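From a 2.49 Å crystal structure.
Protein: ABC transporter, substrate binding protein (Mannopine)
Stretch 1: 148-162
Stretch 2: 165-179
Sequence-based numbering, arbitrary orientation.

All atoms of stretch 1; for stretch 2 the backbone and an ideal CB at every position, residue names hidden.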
# COMPACT_ATOMS: atom_id res chain seq x y z
N PRO A 148 10.80 1.96 -9.50
CA PRO A 148 10.04 1.36 -10.60
C PRO A 148 9.59 -0.11 -10.41
O PRO A 148 9.11 -0.72 -11.37
CB PRO A 148 11.08 1.41 -11.73
CG PRO A 148 12.37 1.10 -11.03
CD PRO A 148 12.26 1.76 -9.69
N TRP A 149 9.81 -0.69 -9.23
CA TRP A 149 9.58 -2.12 -9.04
C TRP A 149 8.21 -2.63 -9.54
O TRP A 149 8.17 -3.73 -10.12
CB TRP A 149 9.85 -2.57 -7.59
CG TRP A 149 8.80 -2.23 -6.57
CD1 TRP A 149 8.78 -1.15 -5.73
CD2 TRP A 149 7.65 -3.02 -6.24
NE1 TRP A 149 7.67 -1.21 -4.91
CE2 TRP A 149 6.96 -2.35 -5.21
CE3 TRP A 149 7.11 -4.23 -6.74
CZ2 TRP A 149 5.80 -2.87 -4.62
CZ3 TRP A 149 5.95 -4.73 -6.17
CH2 TRP A 149 5.34 -4.08 -5.10
N ARG A 150 7.12 -1.83 -9.35
CA ARG A 150 5.77 -2.20 -9.81
C ARG A 150 5.64 -2.10 -11.32
O ARG A 150 4.84 -2.81 -11.91
CB ARG A 150 4.72 -1.30 -9.16
CG ARG A 150 4.34 -1.63 -7.74
CD ARG A 150 3.26 -0.64 -7.46
NE ARG A 150 3.34 0.02 -6.16
CZ ARG A 150 4.22 0.95 -5.81
NH1 ARG A 150 5.20 1.28 -6.64
NH2 ARG A 150 4.16 1.51 -4.62
N VAL A 151 6.36 -1.18 -11.95
CA VAL A 151 6.36 -1.03 -13.41
C VAL A 151 7.10 -2.25 -14.03
O VAL A 151 6.62 -2.84 -15.00
CB VAL A 151 6.95 0.34 -13.86
CG1 VAL A 151 7.18 0.40 -15.36
CG2 VAL A 151 6.05 1.48 -13.43
N LEU A 152 8.24 -2.62 -13.43
CA LEU A 152 9.08 -3.77 -13.79
C LEU A 152 8.35 -5.09 -13.58
O LEU A 152 8.34 -5.93 -14.49
CB LEU A 152 10.40 -3.73 -13.00
CG LEU A 152 11.35 -2.53 -13.29
CD1 LEU A 152 12.59 -2.60 -12.43
CD2 LEU A 152 11.77 -2.49 -14.75
N ALA A 153 7.71 -5.27 -12.41
CA ALA A 153 6.89 -6.44 -12.09
C ALA A 153 5.66 -6.55 -13.04
O ALA A 153 5.32 -7.67 -13.41
CB ALA A 153 6.45 -6.41 -10.63
N ALA A 154 5.03 -5.42 -13.46
CA ALA A 154 3.91 -5.45 -14.43
C ALA A 154 4.43 -5.96 -15.77
O ALA A 154 3.75 -6.76 -16.39
CB ALA A 154 3.30 -4.06 -14.61
N ALA A 155 5.66 -5.55 -16.17
CA ALA A 155 6.31 -5.96 -17.42
C ALA A 155 6.58 -7.44 -17.42
O ALA A 155 6.28 -8.11 -18.40
CB ALA A 155 7.61 -5.19 -17.63
N LEU A 156 7.09 -7.95 -16.29
CA LEU A 156 7.38 -9.38 -16.09
C LEU A 156 6.11 -10.24 -16.17
O LEU A 156 6.12 -11.26 -16.85
CB LEU A 156 8.14 -9.62 -14.78
CG LEU A 156 9.60 -9.15 -14.80
CD1 LEU A 156 10.05 -8.69 -13.41
CD2 LEU A 156 10.50 -10.21 -15.39
N LEU A 157 5.02 -9.82 -15.51
CA LEU A 157 3.74 -10.52 -15.53
C LEU A 157 3.13 -10.56 -16.93
O LEU A 157 2.56 -11.58 -17.33
CB LEU A 157 2.76 -9.93 -14.50
CG LEU A 157 3.16 -10.06 -13.00
CD1 LEU A 157 2.38 -9.10 -12.14
CD2 LEU A 157 2.99 -11.50 -12.47
N ALA A 158 3.33 -9.45 -17.68
CA ALA A 158 2.91 -9.25 -19.08
C ALA A 158 3.70 -10.17 -19.97
O ALA A 158 3.15 -10.66 -20.95
CB ALA A 158 3.16 -7.81 -19.51
N ASP A 159 4.98 -10.41 -19.62
CA ASP A 159 5.90 -11.31 -20.34
C ASP A 159 5.70 -12.81 -19.99
O ASP A 159 6.46 -13.64 -20.47
CB ASP A 159 7.36 -10.87 -20.12
CG ASP A 159 8.32 -11.22 -21.26
OD1 ASP A 159 7.85 -11.32 -22.44
OD2 ASP A 159 9.53 -11.35 -20.99
N GLY A 160 4.69 -13.12 -19.18
CA GLY A 160 4.33 -14.50 -18.84
C GLY A 160 4.93 -15.11 -17.59
O GLY A 160 4.79 -16.31 -17.38
N VAL A 161 5.58 -14.30 -16.74
CA VAL A 161 6.14 -14.79 -15.48
C VAL A 161 4.96 -14.99 -14.49
O VAL A 161 4.19 -14.05 -14.25
CB VAL A 161 7.24 -13.85 -14.90
CG1 VAL A 161 7.73 -14.32 -13.53
CG2 VAL A 161 8.41 -13.69 -15.85
N PRO A 162 4.78 -16.21 -13.93
CA PRO A 162 3.69 -16.41 -12.95
C PRO A 162 4.01 -15.68 -11.65
O PRO A 162 5.19 -15.55 -11.32
CB PRO A 162 3.66 -17.93 -12.74
CG PRO A 162 5.03 -18.39 -13.08
CD PRO A 162 5.58 -17.44 -14.11
N UNK A 165 6.49 -17.08 -9.08
CA UNK A 165 7.87 -17.07 -9.56
C UNK A 165 8.37 -15.63 -9.88
O UNK A 165 9.46 -15.48 -10.45
CB UNK A 165 7.98 -17.95 -10.80
N UNK A 166 7.59 -14.59 -9.49
CA UNK A 166 7.89 -13.18 -9.77
C UNK A 166 9.16 -12.68 -9.10
O UNK A 166 9.99 -12.09 -9.79
CB UNK A 166 6.72 -12.31 -9.33
N UNK A 167 9.31 -12.90 -7.78
CA UNK A 167 10.49 -12.47 -7.01
C UNK A 167 11.49 -13.62 -6.84
O UNK A 167 11.06 -14.72 -6.49
CB UNK A 167 10.07 -11.94 -5.64
N UNK A 168 12.82 -13.43 -7.09
CA UNK A 168 13.54 -12.20 -7.48
C UNK A 168 13.26 -11.69 -8.90
O UNK A 168 13.21 -12.51 -9.84
CB UNK A 168 15.04 -12.44 -7.34
N UNK A 169 13.07 -10.36 -9.07
CA UNK A 169 12.76 -9.75 -10.36
C UNK A 169 13.91 -9.83 -11.35
O UNK A 169 15.03 -9.41 -11.03
CB UNK A 169 12.37 -8.29 -10.16
N UNK A 170 13.62 -10.34 -12.56
CA UNK A 170 14.56 -10.43 -13.68
C UNK A 170 14.55 -9.03 -14.34
O UNK A 170 13.76 -8.77 -15.26
CB UNK A 170 14.18 -11.54 -14.66
N UNK A 171 15.35 -8.10 -13.78
CA UNK A 171 15.45 -6.68 -14.17
C UNK A 171 15.82 -6.49 -15.65
O UNK A 171 15.29 -5.57 -16.30
CB UNK A 171 16.49 -5.98 -13.29
N UNK A 172 16.69 -7.36 -16.18
CA UNK A 172 17.10 -7.31 -17.58
C UNK A 172 15.92 -7.60 -18.51
O UNK A 172 15.72 -6.86 -19.48
CB UNK A 172 18.23 -8.31 -17.84
N UNK A 173 15.12 -8.62 -18.18
CA UNK A 173 13.93 -9.03 -18.93
C UNK A 173 12.84 -7.96 -18.82
O UNK A 173 12.26 -7.60 -19.83
CB UNK A 173 13.41 -10.38 -18.42
N UNK A 174 12.58 -7.46 -17.59
CA UNK A 174 11.58 -6.42 -17.33
C UNK A 174 11.79 -5.16 -18.19
O UNK A 174 10.82 -4.64 -18.75
CB UNK A 174 11.61 -6.04 -15.85
N UNK A 175 13.07 -4.73 -18.36
CA UNK A 175 13.42 -3.57 -19.20
C UNK A 175 13.28 -3.86 -20.68
O UNK A 175 12.90 -2.96 -21.42
CB UNK A 175 14.85 -3.12 -18.91
N UNK A 176 13.56 -5.12 -21.09
CA UNK A 176 13.43 -5.62 -22.47
C UNK A 176 11.94 -5.52 -22.87
O UNK A 176 11.63 -5.01 -23.94
CB UNK A 176 13.94 -7.06 -22.59
N UNK A 177 11.04 -5.97 -21.96
CA UNK A 177 9.59 -5.92 -22.17
C UNK A 177 9.08 -4.47 -22.23
O UNK A 177 8.29 -4.16 -23.13
CB UNK A 177 8.87 -6.68 -21.05
N UNK A 178 9.57 -3.59 -21.31
CA UNK A 178 9.20 -2.17 -21.27
C UNK A 178 9.51 -1.43 -22.54
O UNK A 178 8.73 -0.56 -22.91
CB UNK A 178 9.91 -1.48 -20.11
N UNK A 179 10.64 -1.77 -23.22
CA UNK A 179 11.08 -1.17 -24.48
C UNK A 179 10.06 -1.38 -25.61
O UNK A 179 9.86 -0.47 -26.41
CB UNK A 179 12.43 -1.76 -24.89

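Position 165 closes a turn: its N lies 3.0 Å from Pro 162 O at an N-H...O angle of 138°, a hydrogen bond. CA-to-CB points toward stretch 1, beside the Pro 162 ring, but space opens beyond, so a long or polar chain suits. Lys 165 lays its CB 3.8 Å from Pro 162 CG and leads its extended end away.

At 166 CB points sideways, yet the ideal CB is 4.9 Å from Leu 157 CD2 and 4.8 Å from Val 161 CG1, at the mouth of an apolar hollow. Leucine, isoleucine or methionine would serve. Leu 166 fills it, CD1 reaching 3.7 Å from Leu 156 CB and CD2 3.9 Å from Ala 153 CB.

Position 167 points away and has nothing of stretch 1 within 5.5 Å of its ideal CB, so only a large side chain could return. Phe 167 does: its CZ comes 4.0 Å from Trp 149 CZ3, which lies at the edge of the phenylalanine ring.

Position 168 is out of reach, but the peptide before it is cis, which favours proline; the residue is Pro 168.

The ideal CB of 169 points toward stretch 1, 4.0 Å from Leu 156 CD1, and the surroundings are aliphatic. A branched apolar chain is expected. Leu 169 sets CD2 3.7 Å from Leu 156 CD1 and CD1 3.8 Å from Trp 149 O.

Position 170 immediately precedes the helix, where Asp, Asn, Ser or Thr can cap. Asp 170 does so: its OD1 accepts a weak bond from the backbone N of 173, 3.3 Å away.

Position 171 points away and tolerates many residues; Val 171 touches lightly, its CG1 4.4 Å from Leu 152 CD1. At 172, 176 and 179 the ideal CB has nothing of stretch 1 within 5.5 Å, so many residues would serve; Asp 172, Arg 176 and Asp 179 make no contact with stretch 1.

At 173 the ideal CB points toward stretch 1, with Asp 159 OD2 4.8 Å away, inviting Arg or Lys. Arg 173 extends so that NE donates to Asp 159 OD2 (2.8 Å, 163°), a salt bridge, while NH2 donates to Asp 159 O (3.0 Å). Val 161 CG2 covers one guanidinium face, 3.4 Å from Arg 173 CZ.

At 174 the helices meet: the ideal CB is already 3.5 Å from Leu 152 O and 3.8 Å from Leu 156 CG, so a small residue fits best. Ala 174 packs its CB 3.7 Å from Leu 152 CD2.

Position 175 points away, but a long apolar chain could approach Leu 152. Phe 175 offers its ring face to Leu 152 CD2, a CH-pi contact 3.9 Å from the ring centroid.

Position 177 points toward Ala 155, with Asp 159 near, so a long basic chain suits. Lys 177 packs CG 3.4 Å from Ala 155 O and forms a long salt bridge, NZ 3.7 Å from Asp 159 OD1.

Position 178 points sideways, near Ala 155 CB, favouring an aliphatic chain. Leu 178 puts CD1 3.7 Å from Val 151 CG1.

Stretch 2, residues 165-179: KLFPLDVDRAFRKLD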
# COMPACT_ATOMS: atom_id res chain seq x y z
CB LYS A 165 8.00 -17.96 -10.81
CG LYS A 165 7.81 -19.46 -10.57
CD LYS A 165 8.12 -20.28 -11.83
CE LYS A 165 8.18 -21.77 -11.56
NZ LYS A 165 8.73 -22.53 -12.71
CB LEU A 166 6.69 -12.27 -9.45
CG LEU A 166 6.80 -10.78 -9.87
CD1 LEU A 166 6.99 -10.61 -11.38
CD2 LEU A 166 5.63 -9.97 -9.37
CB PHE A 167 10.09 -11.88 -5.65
CG PHE A 167 9.44 -10.52 -5.72
CD1 PHE A 167 10.22 -9.36 -5.77
CD2 PHE A 167 8.06 -10.39 -5.69
CE1 PHE A 167 9.62 -8.11 -5.82
CE2 PHE A 167 7.46 -9.13 -5.71
CZ PHE A 167 8.24 -7.99 -5.78
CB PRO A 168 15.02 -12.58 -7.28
CG PRO A 168 15.06 -14.05 -7.50
CD PRO A 168 13.76 -14.56 -6.92
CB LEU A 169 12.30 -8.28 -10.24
CG LEU A 169 11.12 -7.89 -9.34
CD1 LEU A 169 10.82 -6.40 -9.48
CD2 LEU A 169 9.87 -8.65 -9.69
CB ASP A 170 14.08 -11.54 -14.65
CG ASP A 170 14.98 -11.89 -15.82
OD1 ASP A 170 15.91 -11.11 -16.12
OD2 ASP A 170 14.69 -12.89 -16.51
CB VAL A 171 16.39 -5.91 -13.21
CG1 VAL A 171 16.46 -4.42 -13.55
CG2 VAL A 171 15.95 -6.09 -11.77
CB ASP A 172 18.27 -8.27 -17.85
CG ASP A 172 19.58 -7.79 -17.23
OD1 ASP A 172 19.89 -6.58 -17.37
OD2 ASP A 172 20.30 -8.62 -16.63
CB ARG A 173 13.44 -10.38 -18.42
CG ARG A 173 12.35 -11.04 -19.22
CD ARG A 173 12.03 -12.38 -18.59
NE ARG A 173 10.73 -12.89 -19.02
CZ ARG A 173 10.25 -14.09 -18.71
NH1 ARG A 173 10.94 -14.90 -17.93
NH2 ARG A 173 9.06 -14.46 -19.15
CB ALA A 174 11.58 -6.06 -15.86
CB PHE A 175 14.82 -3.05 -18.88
CG PHE A 175 14.86 -2.08 -17.72
CD1 PHE A 175 14.29 -0.82 -17.83
CD2 PHE A 175 15.47 -2.43 -16.53
CE1 PHE A 175 14.35 0.08 -16.77
CE2 PHE A 175 15.53 -1.52 -15.47
CZ PHE A 175 14.98 -0.27 -15.60
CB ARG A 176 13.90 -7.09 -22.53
CG ARG A 176 14.96 -7.43 -23.56
CD ARG A 176 15.30 -8.93 -23.44
NE ARG A 176 16.25 -9.12 -22.36
CZ ARG A 176 16.31 -10.14 -21.51
NH1 ARG A 176 15.43 -11.13 -21.57
NH2 ARG A 176 17.26 -10.17 -20.58
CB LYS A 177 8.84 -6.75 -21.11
CG LYS A 177 7.33 -7.00 -21.40
CD LYS A 177 7.08 -8.02 -22.52
CE LYS A 177 5.63 -8.29 -22.77
NZ LYS A 177 5.42 -9.01 -24.06
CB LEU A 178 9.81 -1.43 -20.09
CG LEU A 178 8.93 -1.42 -18.87
CD1 LEU A 178 9.72 -1.08 -17.64
CD2 LEU A 178 7.74 -0.47 -19.05
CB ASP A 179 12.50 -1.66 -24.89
CG ASP A 179 13.69 -1.08 -24.11
OD1 ASP A 179 13.73 0.16 -23.91
OD2 ASP A 179 14.62 -1.87 -23.77
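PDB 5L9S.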